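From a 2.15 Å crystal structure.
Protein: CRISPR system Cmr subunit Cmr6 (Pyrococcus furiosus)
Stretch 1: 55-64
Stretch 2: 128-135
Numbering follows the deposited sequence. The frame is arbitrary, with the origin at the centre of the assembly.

Stretch 1, residues 55-64: IKGVTRHLTY
Stretch 2 (128-135) ELIRIFGT

A single aromatic side chain dominates its helix's side of this contact: Phe133, in the last turn of its helix, sits as a knob in a hole formed by Lys56, Thr59, Arg60 and Thr63 of the other helix. Residues 55-64 are helical throughout, as are 128-133. The two run nearly antiparallel, at 165° between their N-to-C directions, with axes 11.8 Å apart at closest approach. The register pairs Arg60 with Phe133 (CA to CA 7.4 Å) and Thr63 with Leu129 (CA to CA 8.6 Å).

Phe133 points toward the partner helix with chi1 m (-62°) and chi2 -74°. One ring face lies over Arg60 CA, and Phe133 CD1 is 3.6 Å from Arg60 CG. Thr59 CG2 meets the ring edge, 3.6 Å from Phe133 CZ, while Thr63 CG2 lies 4.1 Å from Phe133 CE2 and 4.2 Å from Leu129 CD2. Threonine suits both places: its methyl packs on the neighbour while its hydroxyl is satisfied within its own helix. Thr59 (m) bonds through OG1 to Ile55 O at 2.8 Å, and Thr63 (p) through OG1 to Arg60 O at 2.8 Å. Leu129 (m, t) adds an aliphatic surface.

Lys56 is fully extended (t, t, t, t). Its CA-CB bond points sideways, but its length brings NZ to Phe133 O, a 3.1 Å hydrogen bond to a carbonyl near the helix end. A water accepts a weak bond from Lys56 NZ, with 3.1 Å between NZ and the water O, and donates to Ile132 O, 2.7 Å from the water O. Arg60 (m, t, t, chi4 -92°) lays a guanidinium face over Phe133 CB.

Gly134 leaves helical conformation at phi/psi 85/173, where a CB would jam against the preceding carbonyl oxygen; glycine therefore fits the turn.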

# COMPACT_ATOMS: atom_id res chain seq x y z
N ILE A 55 -0.06 -3.50 2.36
CA ILE A 55 -0.23 -2.12 2.81
C ILE A 55 1.09 -1.37 2.67
O ILE A 55 1.12 -0.24 2.17
CB ILE A 55 -0.74 -2.07 4.27
CG1 ILE A 55 -2.18 -2.58 4.31
CG2 ILE A 55 -0.67 -0.63 4.82
CD1 ILE A 55 -2.90 -2.29 5.58
N LYS A 56 2.19 -2.02 3.04
CA LYS A 56 3.52 -1.45 2.86
C LYS A 56 3.87 -1.18 1.40
O LYS A 56 4.40 -0.13 1.07
CB LYS A 56 4.56 -2.39 3.46
CG LYS A 56 5.94 -1.79 3.56
CD LYS A 56 6.93 -2.78 4.14
CE LYS A 56 8.17 -2.04 4.62
NZ LYS A 56 9.27 -2.94 5.06
N GLY A 57 3.58 -2.14 0.53
CA GLY A 57 3.85 -2.01 -0.89
C GLY A 57 3.16 -0.84 -1.56
O GLY A 57 3.81 -0.00 -2.20
N VAL A 58 1.84 -0.78 -1.43
CA VAL A 58 1.09 0.34 -2.00
C VAL A 58 1.55 1.70 -1.41
O VAL A 58 1.58 2.70 -2.12
CB VAL A 58 -0.43 0.16 -1.79
CG1 VAL A 58 -0.80 0.22 -0.30
CG2 VAL A 58 -1.21 1.19 -2.60
N THR A 59 1.94 1.73 -0.13
CA THR A 59 2.41 2.96 0.49
C THR A 59 3.82 3.34 0.01
O THR A 59 4.09 4.51 -0.21
CB THR A 59 2.42 2.86 2.04
OG1 THR A 59 1.11 2.55 2.50
CG2 THR A 59 2.83 4.16 2.67
N ARG A 60 4.71 2.36 -0.11
CA ARG A 60 5.97 2.50 -0.84
C ARG A 60 5.75 3.12 -2.22
O ARG A 60 6.40 4.09 -2.60
CB ARG A 60 6.64 1.13 -1.08
CG ARG A 60 7.48 0.51 -0.00
CD ARG A 60 8.19 -0.69 -0.67
NE ARG A 60 8.77 -1.65 0.26
CZ ARG A 60 10.03 -1.60 0.69
NH1 ARG A 60 10.82 -0.62 0.30
NH2 ARG A 60 10.48 -2.53 1.53
N HIS A 61 4.85 2.50 -2.97
CA HIS A 61 4.56 2.87 -4.34
C HIS A 61 4.15 4.32 -4.45
O HIS A 61 4.63 5.04 -5.33
CB HIS A 61 3.45 1.98 -4.90
CG HIS A 61 3.10 2.25 -6.33
ND1 HIS A 61 2.26 3.29 -6.70
CD2 HIS A 61 3.43 1.61 -7.47
CE1 HIS A 61 2.12 3.28 -8.02
NE2 HIS A 61 2.81 2.27 -8.51
N LEU A 62 3.28 4.73 -3.55
CA LEU A 62 2.83 6.11 -3.46
C LEU A 62 4.01 7.06 -3.39
O LEU A 62 4.07 8.05 -4.13
CB LEU A 62 1.94 6.30 -2.23
CG LEU A 62 1.51 7.72 -1.87
CD1 LEU A 62 0.78 8.39 -3.00
CD2 LEU A 62 0.64 7.70 -0.62
N THR A 63 4.98 6.74 -2.52
CA THR A 63 6.09 7.65 -2.30
C THR A 63 7.08 7.68 -3.46
O THR A 63 7.76 8.68 -3.67
CB THR A 63 6.86 7.30 -1.00
OG1 THR A 63 7.63 6.12 -1.21
CG2 THR A 63 5.88 7.08 0.15
N TYR A 64 7.18 6.59 -4.22
CA TYR A 64 8.09 6.59 -5.36
C TYR A 64 7.46 7.40 -6.48
O TYR A 64 8.15 8.02 -7.27
CB TYR A 64 8.39 5.17 -5.86
CG TYR A 64 8.86 4.22 -4.80
CD1 TYR A 64 9.57 4.67 -3.70
CD2 TYR A 64 8.61 2.86 -4.91
CE1 TYR A 64 9.99 3.79 -2.73
CE2 TYR A 64 9.04 1.98 -3.96
CZ TYR A 64 9.73 2.45 -2.87
OH TYR A 64 10.16 1.56 -1.92
N GLU A 128 13.71 9.96 6.60
CA GLU A 128 12.55 9.48 7.34
C GLU A 128 11.91 8.31 6.61
O GLU A 128 11.40 7.38 7.24
CB GLU A 128 11.55 10.60 7.57
CG GLU A 128 12.03 11.67 8.55
CD GLU A 128 10.89 12.42 9.22
OE1 GLU A 128 10.20 13.19 8.52
OE2 GLU A 128 10.68 12.23 10.44
N LEU A 129 11.97 8.35 5.28
CA LEU A 129 11.40 7.30 4.45
C LEU A 129 12.30 6.07 4.45
O LEU A 129 11.81 4.94 4.43
CB LEU A 129 11.19 7.78 3.01
CG LEU A 129 10.12 8.85 2.78
CD1 LEU A 129 10.22 9.43 1.39
CD2 LEU A 129 8.74 8.27 3.01
N ILE A 130 13.61 6.30 4.46
CA ILE A 130 14.56 5.23 4.69
C ILE A 130 14.23 4.53 6.02
O ILE A 130 14.21 3.31 6.10
CB ILE A 130 16.01 5.74 4.69
CG1 ILE A 130 16.45 6.07 3.26
CG2 ILE A 130 16.96 4.70 5.28
CD1 ILE A 130 17.81 6.75 3.16
N ARG A 131 13.94 5.31 7.05
CA ARG A 131 13.63 4.73 8.35
C ARG A 131 12.27 4.01 8.38
O ARG A 131 12.14 2.97 9.00
CB ARG A 131 13.67 5.81 9.43
CG ARG A 131 15.05 6.41 9.62
CD ARG A 131 14.99 7.57 10.58
NE ARG A 131 14.28 7.18 11.79
CZ ARG A 131 13.56 8.00 12.54
NH1 ARG A 131 13.46 9.28 12.21
NH2 ARG A 131 12.95 7.54 13.62
N ILE A 132 11.28 4.57 7.70
CA ILE A 132 9.94 3.99 7.69
C ILE A 132 9.90 2.62 7.02
O ILE A 132 9.39 1.65 7.60
CB ILE A 132 8.93 4.93 7.00
CG1 ILE A 132 8.67 6.15 7.89
CG2 ILE A 132 7.61 4.21 6.71
CD1 ILE A 132 7.75 7.18 7.26
N PHE A 133 10.48 2.54 5.82
CA PHE A 133 10.36 1.35 4.97
C PHE A 133 11.60 0.45 5.03
O PHE A 133 11.52 -0.76 4.80
CB PHE A 133 10.10 1.76 3.52
CG PHE A 133 8.82 2.51 3.33
CD1 PHE A 133 7.60 1.84 3.36
CD2 PHE A 133 8.82 3.88 3.10
CE1 PHE A 133 6.41 2.53 3.19
CE2 PHE A 133 7.62 4.56 2.93
CZ PHE A 133 6.42 3.88 2.98
N GLY A 134 12.75 1.05 5.34
CA GLY A 134 14.01 0.33 5.34
C GLY A 134 14.59 0.33 3.95
O GLY A 134 13.96 0.79 3.00
N THR A 135 15.81 -0.18 3.82
CA THR A 135 16.47 -0.35 2.54
C THR A 135 17.20 -1.69 2.52
O THR A 135 16.99 -2.54 3.38
CB THR A 135 17.49 0.76 2.25
OG1 THR A 135 18.53 0.74 3.24
CG2 THR A 135 16.83 2.13 2.26
O HOH W 1 9.26 -1.01 7.52